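Local coordinates for protein 3-hydroxyadipyl-CoA dehydrogenase (PDB 3MOG) that catalyses the NAD+-dependent oxidation of 3-hydroxyadipyl-CoA to 3-oxoadipyl-CoA in the bacterial degradation of phenylacetate, at residues Gln30-Asp35 with His80-Ala85; Val88-Ser93 with Glu97-Leu102; Glu164-Leu169 with Pro180-Ser185; Trp203-Glu208 with Ala383-Met388; Ser248-Phe253 with Phe259-Val264. All blocks are in the same frame, centred on the assembly; numbering follows the deposited sequence.

Interaction 1: residues Gln30-Asp35 with His80-Ala85; sequences QVLLYD and HALAAA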
# COMPACT_ATOMS: atom_id res chain seq x y z
N GLN C 30 2.23 -48.83 -5.11
CA GLN C 30 1.65 -49.14 -3.82
C GLN C 30 1.43 -47.81 -3.09
O GLN C 30 2.36 -47.01 -2.95
CB GLN C 30 2.59 -50.08 -3.05
CG GLN C 30 2.13 -50.45 -1.65
CD GLN C 30 2.25 -51.94 -1.38
OE1 GLN C 30 2.89 -52.37 -0.41
NE2 GLN C 30 1.63 -52.75 -2.25
N VAL C 31 0.19 -47.56 -2.68
CA VAL C 31 -0.16 -46.30 -2.03
C VAL C 31 -0.60 -46.49 -0.58
O VAL C 31 -1.59 -47.16 -0.30
CB VAL C 31 -1.25 -45.51 -2.81
CG1 VAL C 31 -1.63 -44.22 -2.06
CG2 VAL C 31 -0.75 -45.18 -4.21
N LEU C 32 0.16 -45.89 0.33
CA LEU C 32 -0.23 -45.82 1.73
C LEU C 32 -1.06 -44.57 1.94
O LEU C 32 -0.52 -43.46 1.94
CB LEU C 32 1.01 -45.81 2.62
CG LEU C 32 1.96 -47.01 2.50
CD1 LEU C 32 3.26 -46.76 3.23
CD2 LEU C 32 1.33 -48.30 2.99
N LEU C 33 -2.36 -44.73 2.08
CA LEU C 33 -3.25 -43.61 2.32
C LEU C 33 -3.46 -43.39 3.83
O LEU C 33 -4.13 -44.19 4.49
CB LEU C 33 -4.59 -43.82 1.60
CG LEU C 33 -5.64 -42.69 1.58
CD1 LEU C 33 -5.14 -41.41 0.90
CD2 LEU C 33 -6.88 -43.19 0.87
N TYR C 34 -2.87 -42.33 4.36
CA TYR C 34 -2.83 -42.08 5.80
C TYR C 34 -3.81 -41.01 6.27
O TYR C 34 -3.85 -39.91 5.72
CB TYR C 34 -1.41 -41.69 6.25
CG TYR C 34 -1.32 -41.19 7.68
CD1 TYR C 34 -1.17 -39.83 7.96
CD2 TYR C 34 -1.39 -42.07 8.76
CE1 TYR C 34 -1.10 -39.36 9.27
CE2 TYR C 34 -1.31 -41.61 10.09
CZ TYR C 34 -1.16 -40.26 10.32
OH TYR C 34 -1.09 -39.80 11.62
N ASP C 35 -4.57 -41.36 7.30
CA ASP C 35 -5.38 -40.44 8.08
C ASP C 35 -5.58 -41.09 9.45
O ASP C 35 -5.52 -42.32 9.56
CB ASP C 35 -6.74 -40.21 7.42
CG ASP C 35 -7.45 -38.96 7.92
OD1 ASP C 35 -7.03 -38.38 8.95
OD2 ASP C 35 -8.43 -38.55 7.27
N HIS C 80 3.94 -44.53 11.35
CA HIS C 80 5.17 -45.30 11.25
C HIS C 80 5.19 -46.23 10.05
O HIS C 80 6.26 -46.60 9.57
CB HIS C 80 5.43 -46.09 12.53
CG HIS C 80 5.86 -45.23 13.68
ND1 HIS C 80 7.17 -44.85 13.88
CD2 HIS C 80 5.14 -44.66 14.68
CE1 HIS C 80 7.24 -44.09 14.95
NE2 HIS C 80 6.03 -43.96 15.46
N ALA C 81 4.01 -46.60 9.56
CA ALA C 81 3.89 -47.41 8.35
C ALA C 81 4.43 -46.69 7.12
O ALA C 81 4.86 -47.33 6.16
CB ALA C 81 2.44 -47.85 8.12
N LEU C 82 4.44 -45.35 7.16
CA LEU C 82 5.00 -44.56 6.06
C LEU C 82 6.55 -44.56 6.00
O LEU C 82 7.13 -43.83 5.19
CB LEU C 82 4.48 -43.11 6.09
CG LEU C 82 3.02 -42.75 6.36
CD1 LEU C 82 2.83 -41.26 6.08
CD2 LEU C 82 2.04 -43.56 5.54
N ALA C 83 7.20 -45.37 6.83
CA ALA C 83 8.67 -45.51 6.78
C ALA C 83 9.15 -46.19 5.49
O ALA C 83 10.28 -45.98 5.06
CB ALA C 83 9.18 -46.27 7.99
N ALA C 84 8.27 -46.99 4.90
CA ALA C 84 8.55 -47.69 3.64
C ALA C 84 8.44 -46.80 2.38
O ALA C 84 8.93 -47.18 1.30
CB ALA C 84 7.66 -48.91 3.53
N ALA C 85 7.79 -45.64 2.51
CA ALA C 85 7.52 -44.77 1.35
C ALA C 85 8.76 -44.05 0.82
O ALA C 85 9.56 -43.53 1.60
CB ALA C 85 6.45 -43.76 1.69

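Interaction 2: residues Val88-Ser93 with Glu97-Leu102; sequences VIEAAS and EVKKAL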
# COMPACT_ATOMS: atom_id res chain seq x y z
N VAL C 88 6.26 -39.06 -0.02
CA VAL C 88 5.09 -38.68 0.73
C VAL C 88 4.51 -37.43 0.09
O VAL C 88 5.23 -36.45 -0.16
CB VAL C 88 5.42 -38.40 2.20
CG1 VAL C 88 4.16 -38.02 2.95
CG2 VAL C 88 6.05 -39.61 2.85
N ILE C 89 3.20 -37.48 -0.18
CA ILE C 89 2.48 -36.31 -0.67
C ILE C 89 1.43 -35.92 0.38
O ILE C 89 0.45 -36.63 0.57
CB ILE C 89 1.81 -36.56 -2.03
CG1 ILE C 89 2.84 -37.03 -3.05
CG2 ILE C 89 1.10 -35.30 -2.54
CD1 ILE C 89 2.22 -37.60 -4.32
N GLU C 90 1.65 -34.79 1.04
CA GLU C 90 0.79 -34.30 2.11
C GLU C 90 -0.32 -33.42 1.54
O GLU C 90 -0.05 -32.49 0.80
CB GLU C 90 1.65 -33.50 3.11
CG GLU C 90 0.91 -32.95 4.31
CD GLU C 90 0.11 -31.69 4.01
OE1 GLU C 90 0.63 -30.78 3.33
OE2 GLU C 90 -1.05 -31.64 4.45
N ALA C 91 -1.56 -33.71 1.92
CA ALA C 91 -2.69 -32.90 1.50
C ALA C 91 -3.76 -32.83 2.60
O ALA C 91 -4.92 -33.10 2.35
CB ALA C 91 -3.27 -33.47 0.22
N ALA C 92 -3.35 -32.49 3.82
CA ALA C 92 -4.30 -32.39 4.93
C ALA C 92 -4.55 -30.92 5.31
O ALA C 92 -4.94 -30.14 4.44
CB ALA C 92 -3.82 -33.22 6.13
N SER C 93 -4.32 -30.56 6.57
CA SER C 93 -4.61 -29.19 7.05
C SER C 93 -3.75 -28.14 6.37
O SER C 93 -2.56 -28.35 6.17
CB SER C 93 -4.46 -29.09 8.57
OG SER C 93 -4.62 -27.76 9.04
N GLU C 97 1.30 -24.23 11.08
CA GLU C 97 1.83 -24.92 12.27
C GLU C 97 1.52 -26.43 12.31
O GLU C 97 2.35 -27.21 12.76
CB GLU C 97 1.38 -24.22 13.57
CG GLU C 97 1.83 -22.75 13.74
CD GLU C 97 3.32 -22.49 13.44
OE1 GLU C 97 3.62 -21.47 12.78
OE2 GLU C 97 4.20 -23.30 13.87
N VAL C 98 0.35 -26.82 11.80
CA VAL C 98 0.01 -28.24 11.61
C VAL C 98 0.99 -28.95 10.65
O VAL C 98 1.53 -30.01 10.98
CB VAL C 98 -1.44 -28.42 11.10
CG1 VAL C 98 -1.82 -29.89 11.04
CG2 VAL C 98 -2.43 -27.66 11.99
N LYS C 99 1.23 -28.34 9.49
CA LYS C 99 2.14 -28.89 8.48
C LYS C 99 3.56 -29.02 8.99
O LYS C 99 4.22 -30.03 8.73
CB LYS C 99 2.13 -28.05 7.21
CG LYS C 99 1.03 -28.40 6.26
CD LYS C 99 1.00 -27.45 5.09
CE LYS C 99 -0.12 -27.83 4.14
NZ LYS C 99 -0.85 -26.63 3.70
N LYS C 100 4.01 -28.00 9.71
CA LYS C 100 5.36 -27.99 10.30
C LYS C 100 5.52 -29.15 11.28
O LYS C 100 6.54 -29.85 11.25
CB LYS C 100 5.65 -26.66 10.98
CG LYS C 100 6.09 -25.54 10.03
CD LYS C 100 6.17 -24.16 10.73
CE LYS C 100 7.33 -24.04 11.71
NZ LYS C 100 8.67 -24.15 11.07
N ALA C 101 4.48 -29.37 12.09
CA ALA C 101 4.41 -30.51 13.01
C ALA C 101 4.38 -31.86 12.29
O ALA C 101 5.07 -32.81 12.69
CB ALA C 101 3.20 -30.38 13.95
N LEU C 102 3.60 -31.95 11.21
CA LEU C 102 3.53 -33.16 10.39
C LEU C 102 4.87 -33.50 9.75
O LEU C 102 5.31 -34.65 9.81
CB LEU C 102 2.44 -33.03 9.32
CG LEU C 102 2.04 -34.20 8.41
CD1 LEU C 102 1.99 -35.56 9.12
CD2 LEU C 102 0.68 -33.90 7.81

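Interaction 3: residues Glu164-Leu169 with Pro180-Ser185; sequences EVVEQL and PVRCHS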
# COMPACT_ATOMS: atom_id res chain seq x y z
N GLU C 164 18.04 -32.27 -8.07
CA GLU C 164 17.78 -33.68 -8.40
C GLU C 164 16.37 -34.09 -7.97
O GLU C 164 15.68 -34.83 -8.68
CB GLU C 164 18.84 -34.60 -7.78
CG GLU C 164 20.17 -34.61 -8.54
CD GLU C 164 20.94 -35.91 -8.38
OE1 GLU C 164 20.29 -36.98 -8.26
OE2 GLU C 164 22.19 -35.87 -8.38
N VAL C 165 15.94 -33.57 -6.82
CA VAL C 165 14.59 -33.77 -6.29
C VAL C 165 13.53 -33.25 -7.27
O VAL C 165 12.56 -33.95 -7.55
CB VAL C 165 14.47 -33.11 -4.90
CG1 VAL C 165 13.03 -33.08 -4.43
CG2 VAL C 165 15.36 -33.87 -3.88
N VAL C 166 13.74 -32.05 -7.83
CA VAL C 166 12.87 -31.47 -8.85
C VAL C 166 12.78 -32.39 -10.09
O VAL C 166 11.68 -32.68 -10.58
CB VAL C 166 13.33 -30.03 -9.25
CG1 VAL C 166 12.63 -29.53 -10.51
CG2 VAL C 166 13.10 -29.05 -8.11
N GLU C 167 13.93 -32.85 -10.56
CA GLU C 167 14.01 -33.72 -11.74
C GLU C 167 13.29 -35.03 -11.51
O GLU C 167 12.58 -35.51 -12.40
CB GLU C 167 15.47 -34.03 -12.10
CG GLU C 167 16.29 -32.85 -12.61
CD GLU C 167 15.75 -32.24 -13.88
OE1 GLU C 167 15.31 -32.99 -14.79
OE2 GLU C 167 15.78 -31.00 -13.98
N GLN C 168 13.50 -35.61 -10.33
CA GLN C 168 12.81 -36.83 -9.91
C GLN C 168 11.30 -36.62 -9.92
O GLN C 168 10.56 -37.41 -10.53
CB GLN C 168 13.29 -37.27 -8.51
CG GLN C 168 14.62 -38.01 -8.48
CD GLN C 168 15.00 -38.46 -7.08
OE1 GLN C 168 15.95 -37.95 -6.48
NE2 GLN C 168 14.25 -39.43 -6.54
N LEU C 169 10.85 -35.54 -9.29
CA LEU C 169 9.41 -35.22 -9.25
C LEU C 169 8.78 -34.95 -10.61
O LEU C 169 7.66 -35.40 -10.86
CB LEU C 169 9.11 -34.07 -8.26
CG LEU C 169 9.43 -34.44 -6.81
CD1 LEU C 169 9.16 -33.27 -5.88
CD2 LEU C 169 8.66 -35.70 -6.38
N PRO C 180 4.35 -31.65 -15.60
CA PRO C 180 4.94 -30.82 -14.57
C PRO C 180 5.43 -29.49 -15.14
O PRO C 180 5.84 -29.41 -16.31
CB PRO C 180 6.12 -31.65 -14.07
CG PRO C 180 6.52 -32.48 -15.29
CD PRO C 180 5.26 -32.72 -16.06
N VAL C 181 5.36 -28.45 -14.31
CA VAL C 181 6.01 -27.17 -14.55
C VAL C 181 6.77 -26.82 -13.27
O VAL C 181 6.31 -27.14 -12.18
CB VAL C 181 5.01 -26.04 -14.95
CG1 VAL C 181 4.43 -26.28 -16.34
CG2 VAL C 181 3.87 -25.88 -13.91
N ARG C 182 7.95 -26.22 -13.39
CA ARG C 182 8.75 -25.85 -12.22
C ARG C 182 8.57 -24.38 -11.88
O ARG C 182 8.44 -23.55 -12.78
CB ARG C 182 10.23 -26.09 -12.48
CG ARG C 182 10.53 -27.46 -13.05
CD ARG C 182 11.55 -27.36 -14.16
NE ARG C 182 11.73 -28.66 -14.79
CZ ARG C 182 12.77 -29.45 -14.58
NH1 ARG C 182 13.76 -29.07 -13.77
NH2 ARG C 182 12.84 -30.63 -15.19
N CYS C 183 8.55 -24.08 -10.59
CA CYS C 183 8.48 -22.72 -10.10
C CYS C 183 9.03 -22.66 -8.68
O CYS C 183 9.10 -23.66 -8.00
CB CYS C 183 7.04 -22.18 -10.13
SG CYS C 183 5.93 -22.88 -8.93
N HIS C 184 9.44 -21.47 -8.25
CA HIS C 184 9.94 -21.25 -6.90
C HIS C 184 8.77 -21.01 -5.97
O HIS C 184 7.64 -20.78 -6.43
CB HIS C 184 10.90 -20.05 -6.86
CG HIS C 184 11.83 -20.07 -5.69
ND1 HIS C 184 12.84 -21.00 -5.55
CD2 HIS C 184 11.91 -19.27 -4.60
CE1 HIS C 184 13.49 -20.78 -4.43
NE2 HIS C 184 12.95 -19.73 -3.83
N SER C 185 9.02 -21.08 -4.67
CA SER C 185 7.98 -20.92 -3.68
C SER C 185 7.61 -19.45 -3.44
O SER C 185 7.82 -18.92 -2.35
CB SER C 185 8.39 -21.61 -2.37
OG SER C 185 7.24 -21.81 -1.59

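Interaction 4: residues Trp203-Glu208 with Ala383-Met388; sequences WRALEE and ADYPGM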
# COMPACT_ATOMS: atom_id res chain seq x y z
N TRP C 203 -14.41 -7.59 -11.62
CA TRP C 203 -14.93 -6.86 -10.44
C TRP C 203 -14.88 -5.34 -10.58
O TRP C 203 -15.82 -4.64 -10.17
CB TRP C 203 -14.19 -7.29 -9.18
CG TRP C 203 -14.40 -8.74 -8.82
CD1 TRP C 203 -13.43 -9.71 -8.72
CD2 TRP C 203 -15.64 -9.38 -8.50
NE1 TRP C 203 -14.00 -10.92 -8.37
CE2 TRP C 203 -15.35 -10.75 -8.23
CE3 TRP C 203 -16.97 -8.94 -8.40
CZ2 TRP C 203 -16.34 -11.67 -7.88
CZ3 TRP C 203 -17.96 -9.87 -8.05
CH2 TRP C 203 -17.63 -11.21 -7.79
N ARG C 204 -13.80 -4.82 -11.18
CA ARG C 204 -13.69 -3.39 -11.41
C ARG C 204 -14.72 -2.89 -12.41
O ARG C 204 -15.34 -1.84 -12.20
CB ARG C 204 -12.29 -3.02 -11.88
CG ARG C 204 -11.36 -2.72 -10.72
CD ARG C 204 -10.04 -2.29 -11.26
NE ARG C 204 -10.05 -0.91 -11.73
CZ ARG C 204 -9.23 0.02 -11.25
NH1 ARG C 204 -8.36 -0.29 -10.29
NH2 ARG C 204 -9.26 1.25 -11.74
N ALA C 205 -14.92 -3.66 -13.48
CA ALA C 205 -15.94 -3.36 -14.49
C ALA C 205 -17.32 -3.38 -13.84
O ALA C 205 -18.09 -2.44 -13.99
CB ALA C 205 -15.85 -4.37 -15.65
N LEU C 206 -17.58 -4.43 -13.06
CA LEU C 206 -18.82 -4.57 -12.28
C LEU C 206 -19.08 -3.43 -11.30
O LEU C 206 -20.21 -2.95 -11.22
CB LEU C 206 -18.81 -5.90 -11.53
CG LEU C 206 -20.13 -6.54 -11.14
CD1 LEU C 206 -21.23 -6.28 -12.18
CD2 LEU C 206 -19.88 -8.02 -10.98
N GLU C 207 -18.05 -2.97 -10.59
CA GLU C 207 -18.19 -1.90 -9.60
C GLU C 207 -18.50 -0.58 -10.27
O GLU C 207 -19.13 0.29 -9.68
CB GLU C 207 -16.92 -1.76 -8.73
CG GLU C 207 -17.06 -0.90 -7.47
CD GLU C 207 -15.88 -1.01 -6.50
OE1 GLU C 207 -14.86 -1.63 -6.85
OE2 GLU C 207 -15.98 -0.50 -5.36
N GLU C 208 -18.06 -0.41 -11.52
CA GLU C 208 -18.35 0.82 -12.24
C GLU C 208 -19.55 0.75 -13.20
O GLU C 208 -19.81 1.72 -13.92
CB GLU C 208 -17.09 1.34 -12.94
CG GLU C 208 -16.17 2.12 -12.01
CD GLU C 208 -14.87 2.57 -12.67
OE1 GLU C 208 -14.94 3.33 -13.65
OE2 GLU C 208 -13.79 2.18 -12.20
N ALA C 383 -20.61 0.62 -21.55
CA ALA C 383 -20.15 1.99 -21.28
C ALA C 383 -18.79 2.28 -21.94
O ALA C 383 -18.05 1.36 -22.30
CB ALA C 383 -20.12 2.27 -19.79
N ASP C 384 -18.49 3.56 -22.13
CA ASP C 384 -17.26 4.04 -22.74
C ASP C 384 -16.10 3.95 -21.72
O ASP C 384 -15.67 4.94 -21.12
CB ASP C 384 -17.47 5.48 -23.26
CG ASP C 384 -16.40 5.93 -24.24
OD1 ASP C 384 -15.57 5.11 -24.68
OD2 ASP C 384 -16.39 7.12 -24.58
N TYR C 385 -15.62 2.72 -21.56
CA TYR C 385 -14.70 2.33 -20.51
C TYR C 385 -13.32 2.07 -21.13
O TYR C 385 -13.19 1.26 -22.04
CB TYR C 385 -15.26 1.04 -19.91
CG TYR C 385 -14.58 0.49 -18.69
CD1 TYR C 385 -14.50 1.23 -17.49
CD2 TYR C 385 -14.09 -0.82 -18.69
CE1 TYR C 385 -13.92 0.69 -16.36
CE2 TYR C 385 -13.51 -1.37 -17.55
CZ TYR C 385 -13.43 -0.61 -16.39
OH TYR C 385 -12.85 -1.14 -15.26
N PRO C 386 -12.29 2.79 -20.64
CA PRO C 386 -10.91 2.68 -21.12
C PRO C 386 -10.44 1.23 -21.23
O PRO C 386 -10.57 0.46 -20.28
CB PRO C 386 -10.12 3.43 -20.04
CG PRO C 386 -11.04 4.47 -19.57
CD PRO C 386 -12.41 3.82 -19.58
N GLY C 387 -9.96 0.85 -22.41
CA GLY C 387 -9.45 -0.50 -22.60
C GLY C 387 -10.54 -1.56 -22.71
O GLY C 387 -10.25 -2.72 -23.02
N MET C 388 -11.78 -1.15 -22.45
CA MET C 388 -12.97 -2.01 -22.49
C MET C 388 -12.81 -3.27 -21.63
O MET C 388 -12.50 -3.15 -20.44
CB MET C 388 -13.40 -2.30 -23.94
CG MET C 388 -13.64 -1.03 -24.78
SD MET C 388 -15.18 -0.20 -24.36
CE MET C 388 -16.18 -1.00 -25.59
O HOH W 1 -11.90 0.70 -13.52

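Interaction 5: residues Ser248-Phe253 with Phe259-Val264; sequences SVFNAF and FLPSLV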
# COMPACT_ATOMS: atom_id res chain seq x y z
N SER C 248 -4.96 -13.59 -0.13
CA SER C 248 -3.75 -14.25 0.30
C SER C 248 -2.56 -13.77 -0.54
O SER C 248 -1.51 -13.44 0.01
CB SER C 248 -3.92 -15.78 0.26
OG SER C 248 -2.68 -16.47 0.18
N VAL C 249 -2.73 -13.75 -1.87
CA VAL C 249 -1.69 -13.26 -2.79
C VAL C 249 -1.42 -11.77 -2.52
O VAL C 249 -0.27 -11.35 -2.37
CB VAL C 249 -2.07 -13.52 -4.27
CG1 VAL C 249 -1.04 -12.95 -5.20
CG2 VAL C 249 -2.20 -15.03 -4.53
N PHE C 250 -2.49 -11.00 -2.40
CA PHE C 250 -2.41 -9.59 -2.05
C PHE C 250 -1.54 -9.32 -0.81
O PHE C 250 -0.64 -8.47 -0.84
CB PHE C 250 -3.83 -9.05 -1.83
CG PHE C 250 -3.90 -7.59 -1.43
CD1 PHE C 250 -3.49 -6.59 -2.31
CD2 PHE C 250 -4.40 -7.22 -0.19
CE1 PHE C 250 -3.57 -5.26 -1.97
CE2 PHE C 250 -4.48 -5.87 0.17
CZ PHE C 250 -4.08 -4.89 -0.71
N ASN C 251 -1.81 -10.05 0.27
CA ASN C 251 -1.13 -9.86 1.54
C ASN C 251 0.30 -10.39 1.55
O ASN C 251 1.15 -9.82 2.21
CB ASN C 251 -1.92 -10.49 2.69
CG ASN C 251 -3.20 -9.72 3.01
OD1 ASN C 251 -3.21 -8.49 3.07
ND2 ASN C 251 -4.28 -10.45 3.22
N ALA C 252 0.55 -11.48 0.81
CA ALA C 252 1.88 -12.06 0.73
C ALA C 252 2.84 -11.22 -0.10
O ALA C 252 4.06 -11.42 -0.05
CB ALA C 252 1.82 -13.52 0.21
N PHE C 253 2.29 -10.28 -0.88
CA PHE C 253 3.07 -9.33 -1.66
C PHE C 253 3.06 -7.96 -0.98
O PHE C 253 3.35 -6.91 -1.61
CB PHE C 253 2.55 -9.20 -3.08
CG PHE C 253 3.09 -10.24 -4.05
CD1 PHE C 253 2.24 -11.18 -4.62
CD2 PHE C 253 4.44 -10.24 -4.43
CE1 PHE C 253 2.73 -12.13 -5.55
CE2 PHE C 253 4.93 -11.18 -5.34
CZ PHE C 253 4.06 -12.13 -5.90
N PHE C 259 -2.90 -6.63 -7.06
CA PHE C 259 -3.61 -7.75 -6.45
C PHE C 259 -4.73 -7.30 -5.47
O PHE C 259 -5.21 -8.09 -4.68
CB PHE C 259 -2.64 -8.73 -5.76
CG PHE C 259 -1.64 -9.35 -6.70
CD1 PHE C 259 -0.27 -9.16 -6.50
CD2 PHE C 259 -2.06 -10.12 -7.78
CE1 PHE C 259 0.66 -9.74 -7.37
CE2 PHE C 259 -1.14 -10.70 -8.66
CZ PHE C 259 0.23 -10.51 -8.45
N LEU C 260 -5.12 -6.03 -5.54
CA LEU C 260 -6.20 -5.47 -4.72
C LEU C 260 -7.49 -6.31 -4.73
O LEU C 260 -7.96 -6.73 -5.79
CB LEU C 260 -6.51 -4.04 -5.18
CG LEU C 260 -7.26 -3.10 -4.23
CD1 LEU C 260 -6.45 -2.86 -2.96
CD2 LEU C 260 -7.57 -1.78 -4.93
N PRO C 261 -8.04 -6.59 -3.54
CA PRO C 261 -9.36 -7.23 -3.50
C PRO C 261 -10.50 -6.27 -3.87
O PRO C 261 -10.28 -5.06 -3.94
CB PRO C 261 -9.48 -7.73 -2.04
CG PRO C 261 -8.02 -7.82 -1.57
CD PRO C 261 -7.36 -6.65 -2.23
N SER C 262 -11.69 -6.81 -4.11
CA SER C 262 -12.88 -6.00 -4.46
C SER C 262 -13.86 -5.87 -3.28
O SER C 262 -14.15 -6.87 -2.63
CB SER C 262 -13.60 -6.66 -5.63
OG SER C 262 -14.71 -5.88 -6.06
N LEU C 263 -14.38 -4.67 -3.04
CA LEU C 263 -15.48 -4.52 -2.06
C LEU C 263 -16.76 -5.20 -2.54
O LEU C 263 -17.61 -5.57 -1.73
CB LEU C 263 -15.79 -3.05 -1.75
CG LEU C 263 -14.74 -2.16 -1.08
CD1 LEU C 263 -15.08 -0.74 -1.44
CD2 LEU C 263 -14.65 -2.34 0.45
N VAL C 264 -16.89 -5.36 -3.86
CA VAL C 264 -18.04 -6.06 -4.44
C VAL C 264 -17.97 -7.54 -4.14
O VAL C 264 -18.98 -8.15 -3.79
CB VAL C 264 -18.15 -5.82 -5.97
CG1 VAL C 264 -19.41 -6.49 -6.54
CG2 VAL C 264 -18.15 -4.35 -6.28

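Interaction 1: residues Gln30-Asp35 with His80-Ala85
Leu32 and Leu82 make the centre of this contact, and the path of the Leu82 side chain shows how a 3-10 turn is fitted against a strand. From CB, which does not itself reach strand 31-34, the first torsion (chi1 -42°) sets CG beside the backbone N and directs the branched end to the strand. Its CD2 methyl does the touching: it lies 3.8 Å from Leu32 CB and 4.0 Å from Tyr34 CB, so a single methyl settles between two side chains that leave the same side of the strand. The other methyl, CD1, comes obliquely to the Tyr34 ring. Leu32 answers along a second line. Its CD1 reaches the backbone of the turn, 3.4 Å from Ala81 O and 4.0 Å from Leu82 CA. No hydrogen bond crosses between the segments; the 209 Å² buried here is held by apolar packing, while the turn keeps its own shape through Ala83 N to His80 O at 3.1 Å. Leu32, Tyr34 and Leu82 all also rest on Val76 of the edge strand 73-76, and Leu82 touches Ala9 of strand 8-11. Residues 80-85 thus lie over one face of the parallel part of the sheet, while Leu33, pointing away from them, packs on helices 15-26 and 38-57: the two-sided covering of a sheet characteristic of the Rossmann-type NAD-binding domain.

Interaction 2: residues Val88-Ser93 with Glu97-Leu102
Glu90 sends CG anti to its backbone N (chi1 -178°) and then bends at chi2 (-79°), which swings the carboxylate across the shaft of Lys99 at about a right angle. Lys99 runs extended as far as CE, and this carbon meets the strand end and the loop after it: CE lies 3.1 Å from Glu90 OE1 and 3.2 Å from Ser93 O. The chain then bends at its last torsion, taking NZ away from Glu90, 4.4 Å from OE1 and beyond salt-bridge range, and NZ forms its salt bridge with Glu94. The contact joins the end of the strand, and the loop after it, to the early part of the helix in the beta-alpha-beta unit of strand 87-90, helix 96-109 and strand 115-118, within the NAD-binding domain. Glu90 OE1 is hydrogen-bonded to Thr118 OG1 on the next strand. OE2 accepts from Ala92 N, the donor standing 41° out of the carboxylate plane, though the 2.5 Å between Ala92 N and Glu90 OE2 is unusually short and its exact length doubtful. Apolar packing adds to the join: Leu102 CD2 lies 3.6 Å from Glu90 CG, and Val98 CG1 lies 3.7 Å from Ser93 CB.

Interaction 3: residues Glu164-Leu169 with Pro180-Ser185
The Arg182 guanidinium presents its edge to Glu167, whose OE2 lies close to the guanidinium plane, while Val166 CG1 approaches the group obliquely, 3.5 Å from NH1. The two flat groups are not coplanar: carboxylate and guanidinium planes stand 44° apart. Consequently NH1 and NH2 both reach OE2 from one face of the carboxylate, well out of its plane. The salt bridge is end-on and converges on a single oxygen, with Arg182 NH1 to Glu167 OE2 at 2.8 Å and Arg182 NH2 to the same OE2 at 3.2 Å; the bond from NH2 to Glu167 OE1, at 3.4 Å, is weak. Glu167 starts out directed away from the strand, and its bend at chi2 (-61°) folds the carboxylate back. Nearer the strand, Val166 CG1 packs on Arg182 CG at 3.9 Å. A leucine in place of Arg182 would probably leave the Glu167 carboxylate without its ionic mate and free to turn. Arg182 N bonds to Asp414 OD2, linking this edge to a later part of the chain. The pairing ties helix 163-175 to strand 179-184, one of the sheet's two edge strands within this chain, in a beta-alpha-beta unit of the NAD-binding domain that begins with strand 152-157.

Interaction 4: residues Trp203-Glu208 with Ala383-Met388
Tyr385 brings the end of its ring to the last turn of helix 196-207, and this is the side of direct packing: CE2 lies 4.3 Å from Ala205 CB, and OH stands over the backbone, 3.7 Å from Ala205 N. Extension of the side chain, CG anti to the backbone N (chi1 -173°), carries the hydroxyl across to the helix. The polar side is looser and is bridged by water. Glu208 OE1 stands at the ring edge, 3.9 Å from Tyr385 CE1, its carboxylate turned 83° from the ring plane. One water donates to Tyr385 OH and to Glu208 OE2, both at 2.7 Å, and accepts from Arg204 NE at 3.0 Å; it lies in the guanidinium plane. Arg204 has its stronger partner in Glu454, a salt bridge through NH1, and makes a cation-pi contact with Tyr452, which also packs on Tyr385. With no direct hydrogen bond between the segments, the polar join of the first C-terminal domain to the loop after strand 378-381 rests on a water whose two donated and one accepted bonds link three side chains, and its place therefore probably depends on all of them.

Interaction 5: residues Ser248-Phe253 with Phe259-Val264
Phe250 and Phe259 meet at their CB atoms and send their rings apart where the chain leaves helix 239-252 and turns back, and each ring takes a carbon over one face. Pro261 CD stands over the centre of the Phe250 ring, 3.6 Å from its centroid and 10° off the normal, a CH-pi contact. The second is Val249 CG1 over the Phe259 ring, 3.9 Å from the centroid and 7° off the normal. At the far end of Phe250, CZ meets Leu260 CD1 at 3.8 Å, the two side chains pointing the same way. Phe253 is the third ring: its plane is 18° from that of Phe259, but the rings, centroids 5.2 Å apart, overlap only slightly, touching through Phe253 CD1 and Phe259 CE1 at 3.5 Å. What positions Phe250 is its first torsion, CG anti to the backbone N, which lays the ring along the 259-261 backbone with CD1 3.3 Å from Phe259 O. A serine here would probably deprive Pro261 of the ring face it covers and open a gap beside Leu260. Further out, Ser262 caps helix 263-270 by accepting from Val264 N. Pro261 also packs back on Phe243 and Cys247 of helix 239-252, and Trp254 of the third subunit covers Leu260 and Pro261, so the turn lies between a helix of its own domain and a neighbouring chain.

Interactions 1, 2 and 3 reach the same sheet of the NAD-binding domain and follow one another along the chain. Interaction 1 is buried and packed without a hydrogen bond between its segments, interaction 2 mixes charge with packing at a strand end, and interaction 3, at an edge strand, relies on a partly exposed salt bridge. Interaction 5 lies in the helical domain, and interaction 4 joins that domain to the loop after a strand of the second sheet. Interaction 5, a buried aromatic cluster, is nested inside the long loop closed by interaction 4, and the two touch through Trp203 on Ser262 and Glu207 on Val264. Interaction 4 alone spans two family domains and uses water. Interactions 4 and 5 both touch the third subunit, and interactions 3 and 5 the second.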